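Local atomic coordinates of glutamate--tRNA ligase (Methanothermobacter thermautotrophicus, PDB entry 3AII), a protein that attaches glutamate to tRNA, probably by activating it with ATP to glutamyl-AMP and then transferring it to the acceptor end. Residues Glu230-Val235 and Met254-Ala259; Val287-Arg292 and Glu316-Gly321; Gly362-Ala367 and Gly391-Ile396; Val422-Pro427 and Ile461-Val466. One frame throughout, in Å; residues are numbered along the deposited sequence.

Contacts 1 to 3 belong to the catalytic part of the chain, whereas contact 4 lies in the anticodon-binding region, its centre about 73 Å from that of contact 1. All four are partly buried; contact 2 has no exposed touching residue, whereas contact 1 reaches the surface at Gly231 and Glu258, contact 3 at Glu366 and contact 4 at Glu425. Contacts 1 and 2 join neighbouring strands of a sheet: antiparallel and partly spread by a water in contact 1, parallel and regularly bonded in contact 2. Contact 3 ties a helix-to-helix junction to another helix through one asparagine amide backed by apolar contacts. In contact 4 a hairpin strand meets a turn, valines inside and a salt bridge near the edge.

Contact 1. Residues Glu230-Val235 and Met254-Ala259; sequences EGSAVV and MRIVEA
The carbonyl oxygen of Met254 is held by one hydrogen bond and one C-H...O contact: Val235 N donates to Met254 O over 3.0 Å, in the carbonyl plane and on a lone pair, and the CA-H of Val234 supplies the second. The return bond from Met254 N to Val235 O is weak. Val235 and Met254 thus form an antiparallel hydrogen-bonded pair, with Val235 CG2 lying 3.7 Å from Met254 CB as the two side chains run alongside each other. Beyond this pair the chains part, and a water fills the ladder, donating to Ala233 O at 2.8 Å and accepting from Ile256 N at 2.9 Å. The 230-233 loop arches over Ile256, whose CD1 reaches Ser232 OG while CG2 packs against Glu230 CA; Ser232 OG is itself bonded to Lys229 O. At the far end two glutamates exchange bonds. Glu230 N donates to Glu258 OE2 on its anti lone pair (2.8 Å), and Glu258 N meets Glu230 OE1 at 2.9 Å, from 61° above the carboxylate plane. Glu230 CG, anti to its backbone N, brings the extended chain across Ile256 O, 3.3 Å from CG, and OE2 continues to a salt bridge with Arg141. An alanine at Glu230 would probably loosen this end, since both the acceptor for Glu258 N and the partner of Arg141 would be gone. Strands 234-237 and 252-256 are the inner pair of a four-stranded antiparallel sheet, flanked by 188-191, which carries the zinc ligand Cys191, and by 270-272. Met254 rests on helix 172-184 and, together with Val235, on Trp222 of helix 215-224.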
loop_
_atom_site.group_PDB
_atom_site.type_symbol
_atom_site.label_atom_id
_atom_site.label_comp_id
_atom_site.label_asym_id
_atom_site.label_seq_id
_atom_site.Cartn_x
_atom_site.Cartn_y
_atom_site.Cartn_z
ATOM N N GLU A 230 3.855 -18.097 -29.842
ATOM C CA GLU A 230 2.975 -17.655 -28.772
ATOM C C GLU A 230 1.528 -18.013 -29.081
ATOM O O GLU A 230 1.048 -17.801 -30.197
ATOM C CB GLU A 230 3.126 -16.147 -28.557
ATOM C CG GLU A 230 2.165 -15.567 -27.534
ATOM C CD GLU A 230 2.670 -14.269 -26.916
ATOM O OE1 GLU A 230 3.765 -13.798 -27.279
ATOM O OE2 GLU A 230 1.974 -13.727 -26.043
ATOM N N GLY A 231 0.838 -18.582 -28.098
ATOM C CA GLY A 231 -0.569 -18.926 -28.253
ATOM C C GLY A 231 -0.929 -20.175 -29.062
ATOM O O GLY A 231 -2.109 -20.486 -29.219
ATOM N N SER A 232 0.062 -20.918 -29.549
ATOM C CA SER A 232 -0.204 -22.028 -30.465
ATOM C C SER A 232 -0.502 -23.373 -29.796
ATOM O O SER A 232 -1.030 -24.278 -30.432
ATOM C CB SER A 232 0.956 -22.213 -31.448
ATOM O OG SER A 232 2.150 -22.549 -30.760
ATOM N N ALA A 233 -0.141 -23.511 -28.529
ATOM C CA ALA A 233 -0.386 -24.757 -27.812
ATOM C C ALA A 233 -0.325 -24.441 -26.325
ATOM O O ALA A 233 0.373 -23.522 -25.917
ATOM C CB ALA A 233 0.670 -25.801 -28.175
ATOM N N VAL A 234 -1.066 -25.202 -25.529
ATOM C CA VAL A 234 -1.037 -25.043 -24.076
ATOM C C VAL A 234 -0.964 -26.418 -23.417
ATOM O O VAL A 234 -1.301 -27.438 -24.033
ATOM C CB VAL A 234 -2.277 -24.287 -23.562
ATOM C CG1 VAL A 234 -2.221 -22.829 -24.019
ATOM C CG2 VAL A 234 -3.555 -24.969 -24.045
ATOM N N VAL A 235 -0.484 -26.455 -22.181
ATOM C CA VAL A 235 -0.690 -27.624 -21.339
ATOM C C VAL A 235 -1.948 -27.405 -20.507
ATOM O O VAL A 235 -2.129 -26.331 -19.913
ATOM C CB VAL A 235 0.518 -27.876 -20.393
ATOM C CG1 VAL A 235 0.277 -29.112 -19.522
ATOM C CG2 VAL A 235 1.796 -28.067 -21.188
ATOM N N MET A 254 0.343 -24.263 -18.575
ATOM C CA MET A 254 1.531 -23.724 -19.264
ATOM C C MET A 254 1.137 -23.088 -20.581
ATOM O O MET A 254 0.319 -23.654 -21.315
ATOM C CB MET A 254 2.535 -24.835 -19.611
ATOM C CG MET A 254 3.302 -25.448 -18.486
ATOM S SD MET A 254 4.567 -24.263 -17.911
ATOM C CE MET A 254 5.464 -25.228 -16.701
ATOM N N ARG A 255 1.746 -21.942 -20.892
ATOM C CA ARG A 255 1.502 -21.263 -22.162
ATOM C C ARG A 255 2.812 -20.820 -22.790
ATOM O O ARG A 255 3.849 -20.807 -22.136
ATOM C CB ARG A 255 0.599 -20.051 -21.961
ATOM C CG ARG A 255 1.175 -19.029 -21.004
ATOM C CD ARG A 255 0.313 -17.798 -20.865
ATOM N NE ARG A 255 0.983 -16.787 -20.058
ATOM C CZ ARG A 255 0.430 -15.632 -19.707
ATOM N NH1 ARG A 255 1.112 -14.764 -18.972
ATOM N NH2 ARG A 255 -0.808 -15.346 -20.092
ATOM N N ILE A 256 2.749 -20.453 -24.066
ATOM C CA ILE A 256 3.926 -19.972 -24.773
ATOM C C ILE A 256 3.819 -18.456 -24.888
ATOM O O ILE A 256 2.791 -17.950 -25.326
ATOM C CB ILE A 256 4.007 -20.587 -26.184
ATOM C CG1 ILE A 256 4.066 -22.121 -26.108
ATOM C CG2 ILE A 256 5.223 -20.029 -26.924
ATOM C CD1 ILE A 256 3.812 -22.835 -27.442
ATOM N N VAL A 257 4.865 -17.741 -24.476
ATOM C CA VAL A 257 4.888 -16.279 -24.539
ATOM C C VAL A 257 6.211 -15.856 -25.137
ATOM O O VAL A 257 7.273 -16.219 -24.623
ATOM C CB VAL A 257 4.773 -15.646 -23.139
ATOM C CG1 VAL A 257 4.748 -14.104 -23.227
ATOM C CG2 VAL A 257 3.547 -16.181 -22.406
ATOM N N GLU A 258 6.162 -15.096 -26.226
ATOM C CA GLU A 258 7.399 -14.648 -26.848
ATOM C C GLU A 258 7.663 -13.212 -26.454
ATOM O O GLU A 258 7.238 -12.279 -27.131
ATOM C CB GLU A 258 7.324 -14.792 -28.366
ATOM C CG GLU A 258 7.060 -16.215 -28.834
ATOM C CD GLU A 258 7.043 -16.320 -30.350
ATOM O OE1 GLU A 258 8.119 -16.151 -30.965
ATOM O OE2 GLU A 258 5.960 -16.569 -30.928
ATOM N N ALA A 259 8.342 -13.036 -25.331
ATOM C CA ALA A 259 8.600 -11.703 -24.809
ATOM C C ALA A 259 9.841 -11.728 -23.935
ATOM O O ALA A 259 10.123 -12.725 -23.282
ATOM C CB ALA A 259 7.397 -11.198 -24.005
HETATM O O HOH W 1 0.416 -20.707 -25.733
#

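Contact 2. Residues Val287-Arg292 and Glu316-Gly321; sequences VTHVLR and EFIHYG
Strands 289-291 and 316-318 run parallel, their axes 4.7 Å apart and 15° askew; their best bonds are Val290 N to Glu316 O and Ile318 N to Val290 O, both 2.8 Å and nearly along the C=O axis. The ladder goes on past the strands, where Tyr320 N donates to Arg292 O. His289 and Glu316 lie side by side, His289 CD2 3.5 Å from Glu316 CB, and Thr288 OG1 is hydrogen-bonded to His289 ND1. On the same face Leu291 CD1 touches Ile318 CG2 at 3.6 Å and meets the edge of the Tyr320 ring. That ring lies over the carbonyl of Arg292, CE1 3.2 Å from Arg292 C. On the other face Val290 packs beside Phe317 CD1. Here Arg292, bent at chi3, brings its guanidinium across the edge of His319: His319 NE2 sits over the guanidinium face, 2.9 Å from Arg292 NH2, at an angle too poor for a hydrogen bond, the planes 76° apart. So close a cation would probably disfavour protonation of His319. The strands and intervening helix 299-310 make a beta-alpha-beta unit of the nucleotide-binding fold; Phe317 packs on that helix, Thr288 is hydrogen-bonded to Val98 of strand 98-101, and Leu291 and Tyr320 rest against helix 111-126.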
loop_
_atom_site.group_PDB
_atom_site.type_symbol
_atom_site.label_atom_id
_atom_site.label_comp_id
_atom_site.label_asym_id
_atom_site.label_seq_id
_atom_site.Cartn_x
_atom_site.Cartn_y
_atom_site.Cartn_z
ATOM N N VAL A 287 4.642 -25.020 2.387
ATOM C CA VAL A 287 3.593 -24.148 2.927
ATOM C C VAL A 287 2.458 -24.992 3.517
ATOM O O VAL A 287 1.986 -25.947 2.878
ATOM C CB VAL A 287 3.033 -23.238 1.832
ATOM C CG1 VAL A 287 1.783 -22.513 2.310
ATOM C CG2 VAL A 287 4.126 -22.251 1.408
ATOM N N THR A 288 2.044 -24.666 4.740
ATOM C CA THR A 288 1.025 -25.461 5.441
ATOM C C THR A 288 -0.335 -24.787 5.450
ATOM O O THR A 288 -1.370 -25.455 5.513
ATOM C CB THR A 288 1.434 -25.723 6.902
ATOM O OG1 THR A 288 1.586 -24.467 7.592
ATOM C CG2 THR A 288 2.742 -26.496 6.955
ATOM N N HIS A 289 -0.332 -23.458 5.382
ATOM C CA HIS A 289 -1.548 -22.663 5.448
ATOM C C HIS A 289 -1.450 -21.553 4.437
ATOM O O HIS A 289 -0.490 -20.769 4.441
ATOM C CB HIS A 289 -1.731 -22.083 6.844
ATOM C CG HIS A 289 -1.963 -23.119 7.899
ATOM N ND1 HIS A 289 -0.938 -23.841 8.468
ATOM C CD2 HIS A 289 -3.103 -23.559 8.482
ATOM C CE1 HIS A 289 -1.437 -24.687 9.351
ATOM N NE2 HIS A 289 -2.749 -24.530 9.386
ATOM N N VAL A 290 -2.437 -21.506 3.555
ATOM C CA VAL A 290 -2.528 -20.477 2.541
ATOM C C VAL A 290 -3.579 -19.446 2.942
ATOM O O VAL A 290 -4.767 -19.752 3.021
ATOM C CB VAL A 290 -2.884 -21.088 1.175
ATOM C CG1 VAL A 290 -3.227 -19.989 0.175
ATOM C CG2 VAL A 290 -1.744 -21.982 0.676
ATOM N N LEU A 291 -3.124 -18.219 3.194
ATOM C CA LEU A 291 -3.981 -17.161 3.705
ATOM C C LEU A 291 -3.933 -15.980 2.754
ATOM O O LEU A 291 -2.901 -15.318 2.637
ATOM C CB LEU A 291 -3.487 -16.731 5.087
ATOM C CG LEU A 291 -4.226 -15.613 5.814
ATOM C CD1 LEU A 291 -5.690 -15.985 5.972
ATOM C CD2 LEU A 291 -3.575 -15.359 7.165
ATOM N N ARG A 292 -5.040 -15.720 2.065
ATOM C CA ARG A 292 -5.120 -14.570 1.167
ATOM C C ARG A 292 -6.538 -13.997 1.093
ATOM O O ARG A 292 -7.492 -14.623 1.556
ATOM C CB ARG A 292 -4.641 -14.956 -0.236
ATOM C CG ARG A 292 -5.573 -15.933 -0.943
ATOM C CD ARG A 292 -4.921 -16.546 -2.170
ATOM N NE ARG A 292 -5.271 -17.957 -2.330
ATOM C CZ ARG A 292 -6.283 -18.407 -3.068
ATOM N NH1 ARG A 292 -7.063 -17.555 -3.723
ATOM N NH2 ARG A 292 -6.517 -19.711 -3.149
ATOM N N GLU A 316 -3.819 -26.177 4.224
ATOM C CA GLU A 316 -5.066 -25.559 4.643
ATOM C C GLU A 316 -5.274 -24.284 3.835
ATOM O O GLU A 316 -4.322 -23.549 3.570
ATOM C CB GLU A 316 -5.053 -25.251 6.144
ATOM C CG GLU A 316 -4.949 -26.495 7.014
ATOM C CD GLU A 316 -6.194 -27.366 6.945
ATOM O OE1 GLU A 316 -7.298 -26.816 6.736
ATOM O OE2 GLU A 316 -6.068 -28.597 7.111
ATOM N N PHE A 317 -6.512 -24.040 3.416
ATOM C CA PHE A 317 -6.845 -22.835 2.658
ATOM C C PHE A 317 -7.755 -21.937 3.481
ATOM O O PHE A 317 -8.824 -22.357 3.917
ATOM C CB PHE A 317 -7.530 -23.188 1.333
ATOM C CG PHE A 317 -6.589 -23.685 0.267
ATOM C CD1 PHE A 317 -5.904 -22.791 -0.545
ATOM C CD2 PHE A 317 -6.402 -25.048 0.066
ATOM C CE1 PHE A 317 -5.041 -23.248 -1.530
ATOM C CE2 PHE A 317 -5.548 -25.508 -0.917
ATOM C CZ PHE A 317 -4.864 -24.609 -1.719
ATOM N N ILE A 318 -7.323 -20.697 3.691
ATOM C CA ILE A 318 -8.091 -19.741 4.478
ATOM C C ILE A 318 -8.280 -18.452 3.690
ATOM O O ILE A 318 -7.318 -17.738 3.407
ATOM C CB ILE A 318 -7.404 -19.455 5.818
ATOM C CG1 ILE A 318 -7.205 -20.766 6.582
ATOM C CG2 ILE A 318 -8.224 -18.467 6.639
ATOM C CD1 ILE A 318 -6.190 -20.691 7.687
ATOM N N HIS A 319 -9.526 -18.171 3.323
ATOM C CA HIS A 319 -9.842 -17.029 2.473
ATOM C C HIS A 319 -10.626 -15.987 3.265
ATOM O O HIS A 319 -11.591 -16.318 3.954
ATOM C CB HIS A 319 -10.664 -17.478 1.264
ATOM C CG HIS A 319 -9.864 -18.168 0.205
ATOM N ND1 HIS A 319 -9.223 -19.371 0.417
ATOM C CD2 HIS A 319 -9.615 -17.834 -1.085
ATOM C CE1 HIS A 319 -8.606 -19.742 -0.691
ATOM N NE2 HIS A 319 -8.830 -18.827 -1.618
ATOM N N TYR A 320 -10.207 -14.732 3.168
ATOM C CA TYR A 320 -10.895 -13.667 3.889
ATOM C C TYR A 320 -11.509 -12.640 2.943
ATOM O O TYR A 320 -11.112 -12.526 1.779
ATOM C CB TYR A 320 -9.959 -12.996 4.897
ATOM C CG TYR A 320 -8.663 -12.487 4.312
ATOM C CD1 TYR A 320 -7.465 -13.158 4.541
ATOM C CD2 TYR A 320 -8.630 -11.335 3.538
ATOM C CE1 TYR A 320 -6.272 -12.688 4.019
ATOM C CE2 TYR A 320 -7.444 -10.862 3.004
ATOM C CZ TYR A 320 -6.269 -11.545 3.249
ATOM O OH TYR A 320 -5.089 -11.078 2.725
ATOM N N GLY A 321 -12.480 -11.890 3.454
ATOM C CA GLY A 321 -13.248 -10.976 2.632
ATOM C C GLY A 321 -12.458 -9.828 2.042
ATOM O O GLY A 321 -11.359 -9.514 2.495
#

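Contact 3. Residues Gly362-Ala367 and Gly391-Ile396; sequences GIRPEA and GLNRSI
A Schellman motif at Gly362 ends one helix, and two residues later Arg364 is the N-cap of helix 365-375; the side chain of Asn393 clasps this short interhelical link. With CG anti to its backbone N (chi1 -156°), Asn393 holds its amide against the main chain on both flanks of Ile363. ND2 donates to Gly362 O over 3.2 Å, that oxygen lying close to the amide plane. OD1 accepts from Arg364 N at 2.8 Å along an almost straight bond (172°), though the donor stands above the carbonyl plane. ND2 also reaches His552 NE2, so the flip of the amide is well determined. Ile363 CD1 lies against the nitrogen end of the amide, 3.6 Å from ND2. Beside the amide, Ala367 CB packs against Leu392 CB, Ile396 CD1 close by, and Leu392 CD1 touches Ala367 O. Arg364, bent at chi2, lays a guanidinium face over Ile396 CG2, 3.6 Å from NH2, while NH1 forms a salt bridge with Glu400. The junction is thereby fastened to helix 386-397, with Ile363 packing on Ile389 and Tyr390 of that helix and Leu392 on Leu371 of helix 365-375. His552 of strand 546-552 also touches Ile363, joining this helical region to the C-terminal sheet.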
loop_
_atom_site.group_PDB
_atom_site.type_symbol
_atom_site.label_atom_id
_atom_site.label_comp_id
_atom_site.label_asym_id
_atom_site.label_seq_id
_atom_site.Cartn_x
_atom_site.Cartn_y
_atom_site.Cartn_z
ATOM N N GLY A 362 3.458 10.770 6.319
ATOM C CA GLY A 362 3.530 10.615 7.764
ATOM C C GLY A 362 2.542 9.621 8.346
ATOM O O GLY A 362 2.299 9.610 9.559
ATOM N N ILE A 363 1.964 8.777 7.499
ATOM C CA ILE A 363 1.185 7.654 8.016
ATOM C C ILE A 363 2.141 6.591 8.573
ATOM O O ILE A 363 3.063 6.148 7.881
ATOM C CB ILE A 363 0.314 7.013 6.928
ATOM C CG1 ILE A 363 -0.594 8.060 6.267
ATOM C CG2 ILE A 363 -0.480 5.851 7.513
ATOM C CD1 ILE A 363 -1.528 8.760 7.219
ATOM N N ARG A 364 1.915 6.165 9.812
ATOM C CA ARG A 364 2.788 5.204 10.502
ATOM C C ARG A 364 2.486 3.754 10.127
ATOM O O ARG A 364 1.318 3.373 9.994
ATOM C CB ARG A 364 2.618 5.342 12.019
ATOM C CG ARG A 364 3.068 6.669 12.607
ATOM C CD ARG A 364 4.545 6.641 12.973
ATOM N NE ARG A 364 4.889 7.740 13.870
ATOM C CZ ARG A 364 5.221 7.591 15.150
ATOM N NH1 ARG A 364 5.516 8.653 15.881
ATOM N NH2 ARG A 364 5.279 6.381 15.689
ATOM N N PRO A 365 3.525 2.920 9.997
ATOM C CA PRO A 365 3.239 1.529 9.644
ATOM C C PRO A 365 2.461 0.822 10.750
ATOM O O PRO A 365 1.694 -0.095 10.454
ATOM C CB PRO A 365 4.633 0.909 9.452
ATOM C CG PRO A 365 5.582 1.832 10.159
ATOM C CD PRO A 365 4.966 3.210 10.067
ATOM N N GLU A 366 2.644 1.254 11.997
ATOM C CA GLU A 366 1.931 0.705 13.147
ATOM C C GLU A 366 0.421 0.882 13.005
ATOM O O GLU A 366 -0.369 0.050 13.466
ATOM C CB GLU A 366 2.411 1.391 14.432
ATOM C CG GLU A 366 3.835 1.025 14.869
ATOM C CD GLU A 366 4.937 1.669 14.028
ATOM O OE1 GLU A 366 4.721 2.752 13.436
ATOM O OE2 GLU A 366 6.042 1.085 13.972
ATOM N N ALA A 367 0.025 2.002 12.392
ATOM C CA ALA A 367 -1.392 2.284 12.154
ATOM C C ALA A 367 -1.964 1.264 11.172
ATOM O O ALA A 367 -3.075 0.758 11.352
ATOM C CB ALA A 367 -1.585 3.702 11.613
ATOM N N GLY A 391 -7.765 7.824 11.597
ATOM C CA GLY A 391 -8.125 7.754 12.999
ATOM C C GLY A 391 -7.083 7.039 13.840
ATOM O O GLY A 391 -6.739 7.488 14.936
ATOM N N LEU A 392 -6.575 5.922 13.328
ATOM C CA LEU A 392 -5.554 5.167 14.034
ATOM C C LEU A 392 -4.242 5.934 14.050
ATOM O O LEU A 392 -3.528 5.952 15.056
ATOM C CB LEU A 392 -5.347 3.804 13.369
ATOM C CG LEU A 392 -6.486 2.806 13.569
ATOM C CD1 LEU A 392 -6.263 1.601 12.671
ATOM C CD2 LEU A 392 -6.575 2.392 15.029
ATOM N N ASN A 393 -3.920 6.551 12.922
ATOM C CA ASN A 393 -2.689 7.324 12.833
ATOM C C ASN A 393 -2.723 8.541 13.746
ATOM O O ASN A 393 -1.729 8.880 14.401
ATOM C CB ASN A 393 -2.439 7.776 11.395
ATOM C CG ASN A 393 -0.983 8.039 11.135
ATOM O OD1 ASN A 393 -0.146 7.155 11.343
ATOM N ND2 ASN A 393 -0.657 9.256 10.699
ATOM N N ARG A 394 -3.874 9.204 13.779
ATOM C CA ARG A 394 -4.056 10.382 14.623
ATOM C C ARG A 394 -3.819 10.039 16.099
ATOM O O ARG A 394 -3.159 10.783 16.818
ATOM C CB ARG A 394 -5.454 10.960 14.413
ATOM C CG ARG A 394 -5.750 12.212 15.234
ATOM C CD ARG A 394 -7.153 12.750 14.916
ATOM N NE ARG A 394 -7.305 13.029 13.489
ATOM C CZ ARG A 394 -8.076 12.332 12.655
ATOM N NH1 ARG A 394 -8.128 12.669 11.368
ATOM N NH2 ARG A 394 -8.802 11.311 13.099
ATOM N N SER A 395 -4.326 8.888 16.536
ATOM C CA SER A 395 -4.115 8.447 17.909
ATOM C C SER A 395 -2.639 8.331 18.249
ATOM O O SER A 395 -2.234 8.612 19.376
ATOM C CB SER A 395 -4.856 7.140 18.183
ATOM O OG SER A 395 -6.250 7.372 18.075
ATOM N N ILE A 396 -1.834 7.940 17.269
ATOM C CA ILE A 396 -0.393 7.879 17.467
ATOM C C ILE A 396 0.243 9.269 17.431
ATOM O O ILE A 396 0.963 9.656 18.346
ATOM C CB ILE A 396 0.284 6.994 16.412
ATOM C CG1 ILE A 396 -0.235 5.557 16.516
ATOM C CG2 ILE A 396 1.807 7.034 16.586
ATOM C CD1 ILE A 396 0.216 4.672 15.372
#

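Contact 4. Residues Val422-Pro427 and Ile461-Val466; sequences VRVERP and IDAVNV
Arg426 reaches out fully stretched, CG anti to the backbone N (chi1 179°) and the chain extended to NE, before chi4 of 83° turns the guanidinium across its line; Asp462, on a backbone of positive phi, has CG beside its own N and presents OD2 to it. Arg426 NH2 and Asp462 OD2 form a salt bridge of 2.9 Å. The oxygen lies in the guanidinium plane, yet the N-H arrives 49° above the carboxylate plane. OD2 also nestles along the arginine's methylenes, 3.4 Å from Arg426 CD. Over one guanidinium face stands Ile461 CG2, 3.3 Å from Arg426 NH2, while NH1 is paired with Glu532. An alanine at Arg426 would take away a partner of Asp462 and of Glu532 and the group over Ile461 CG2, and would probably loosen the turn at Asp462. Further along, apolar branches take over. Val424 straddles the turn, CG1 3.4 Å from Asp462 O and CG2 3.7 Å from Ala463 CB, and Val422 CG2 meets Val464 CG1 more loosely at 4.1 Å. Trp493 packs on both Val424 and Ala463. Arg423 and Glu425 pair with each other on the opposite face of their strand. Ala463 and Val464 form a classic beta bulge in the turn from strand 456-460 to 464-469. The two-stranded hairpin 422-427/437-442 packs by side chains against a mixed six-stranded sheet, consistent with the beta-barrel anticodon-binding domains of this subfamily.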
loop_
_atom_site.group_PDB
_atom_site.type_symbol
_atom_site.label_atom_id
_atom_site.label_comp_id
_atom_site.label_asym_id
_atom_site.label_seq_id
_atom_site.Cartn_x
_atom_site.Cartn_y
_atom_site.Cartn_z
ATOM N N VAL A 422 3.799 41.933 22.878
ATOM C CA VAL A 422 3.318 40.860 23.726
ATOM C C VAL A 422 4.139 39.618 23.422
ATOM O O VAL A 422 4.226 39.199 22.275
ATOM C CB VAL A 422 1.852 40.539 23.415
ATOM C CG1 VAL A 422 1.362 39.382 24.266
ATOM C CG2 VAL A 422 0.980 41.793 23.625
ATOM N N ARG A 423 4.749 39.046 24.453
ATOM C CA ARG A 423 5.503 37.812 24.306
ATOM C C ARG A 423 4.616 36.648 24.696
ATOM O O ARG A 423 4.084 36.591 25.808
ATOM C CB ARG A 423 6.777 37.857 25.161
ATOM C CG ARG A 423 7.661 36.618 25.003
ATOM C CD ARG A 423 8.907 36.732 25.889
ATOM N NE ARG A 423 8.559 36.465 27.277
ATOM C CZ ARG A 423 8.400 35.250 27.786
ATOM N NH1 ARG A 423 8.589 34.168 27.029
ATOM N NH2 ARG A 423 8.060 35.117 29.066
ATOM N N VAL A 424 4.430 35.736 23.752
ATOM C CA VAL A 424 3.520 34.620 23.911
ATOM C C VAL A 424 4.316 33.320 24.071
ATOM O O VAL A 424 5.253 33.089 23.319
ATOM C CB VAL A 424 2.626 34.502 22.661
ATOM C CG1 VAL A 424 1.687 33.315 22.788
ATOM C CG2 VAL A 424 1.845 35.805 22.433
ATOM N N GLU A 425 3.960 32.480 25.047
ATOM C CA GLU A 425 4.513 31.121 25.106
ATOM C C GLU A 425 3.440 30.070 24.894
ATOM O O GLU A 425 2.355 30.141 25.481
ATOM C CB GLU A 425 5.232 30.816 26.436
ATOM C CG GLU A 425 6.535 31.559 26.644
ATOM C CD GLU A 425 7.501 30.861 27.626
ATOM O OE1 GLU A 425 7.196 29.765 28.150
ATOM O OE2 GLU A 425 8.589 31.423 27.873
ATOM N N ARG A 426 3.765 29.065 24.090
ATOM C CA ARG A 426 2.848 27.974 23.830
ATOM C C ARG A 426 3.636 26.666 23.720
ATOM O O ARG A 426 4.630 26.595 22.991
ATOM C CB ARG A 426 2.050 28.246 22.549
ATOM C CG ARG A 426 1.074 27.125 22.172
ATOM C CD ARG A 426 0.089 27.611 21.093
ATOM N NE ARG A 426 -0.907 26.595 20.755
ATOM C CZ ARG A 426 -2.026 26.368 21.440
ATOM N NH1 ARG A 426 -2.867 25.419 21.042
ATOM N NH2 ARG A 426 -2.305 27.077 22.522
ATOM N N PRO A 427 3.221 25.622 24.454
ATOM C CA PRO A 427 3.970 24.366 24.379
ATOM C C PRO A 427 4.109 23.788 22.981
ATOM O O PRO A 427 3.179 23.799 22.157
ATOM C CB PRO A 427 3.130 23.404 25.230
ATOM C CG PRO A 427 2.458 24.319 26.220
ATOM C CD PRO A 427 2.126 25.547 25.436
ATOM N N ILE A 461 -4.449 32.904 19.078
ATOM C CA ILE A 461 -4.252 31.912 20.141
ATOM C C ILE A 461 -3.150 32.302 21.125
ATOM O O ILE A 461 -2.041 32.624 20.720
ATOM C CB ILE A 461 -3.994 30.518 19.562
ATOM C CG1 ILE A 461 -5.269 29.996 18.885
ATOM C CG2 ILE A 461 -3.488 29.547 20.661
ATOM C CD1 ILE A 461 -5.046 28.753 18.044
ATOM N N ASP A 462 -3.486 32.290 22.419
ATOM C CA ASP A 462 -2.545 32.631 23.488
ATOM C C ASP A 462 -2.026 34.076 23.493
ATOM O O ASP A 462 -1.138 34.412 24.282
ATOM C CB ASP A 462 -1.366 31.644 23.497
ATOM C CG ASP A 462 -1.760 30.279 24.033
ATOM O OD1 ASP A 462 -2.815 30.184 24.695
ATOM O OD2 ASP A 462 -1.021 29.299 23.804
ATOM N N ALA A 463 -2.599 34.949 22.660
ATOM C CA ALA A 463 -2.019 36.269 22.457
ATOM C C ALA A 463 -2.955 37.426 22.811
ATOM O O ALA A 463 -2.905 37.946 23.925
ATOM C CB ALA A 463 -1.511 36.397 21.012
ATOM N N VAL A 464 -3.800 37.829 21.868
ATOM C CA VAL A 464 -4.652 39.007 22.072
ATOM C C VAL A 464 -5.977 38.807 21.375
ATOM O O VAL A 464 -6.110 37.937 20.523
ATOM C CB VAL A 464 -4.018 40.299 21.503
ATOM C CG1 VAL A 464 -2.775 40.690 22.294
ATOM C CG2 VAL A 464 -3.707 40.132 20.014
ATOM N N ASN A 465 -6.962 39.631 21.717
ATOM C CA ASN A 465 -8.257 39.584 21.050
ATOM C C ASN A 465 -8.366 40.793 20.130
ATOM O O ASN A 465 -7.985 41.894 20.509
ATOM C CB ASN A 465 -9.382 39.623 22.088
ATOM C CG ASN A 465 -9.170 38.616 23.203
ATOM O OD1 ASN A 465 -8.815 37.470 22.947
ATOM N ND2 ASN A 465 -9.373 39.047 24.449
ATOM N N VAL A 466 -8.845 40.571 18.913
ATOM C CA VAL A 466 -8.937 41.647 17.938
ATOM C C VAL A 466 -10.282 41.583 17.238
ATOM O O VAL A 466 -11.012 40.595 17.375
ATOM C CB VAL A 466 -7.845 41.512 16.884
ATOM C CG1 VAL A 466 -6.462 41.669 17.533
ATOM C CG2 VAL A 466 -7.972 40.165 16.153
#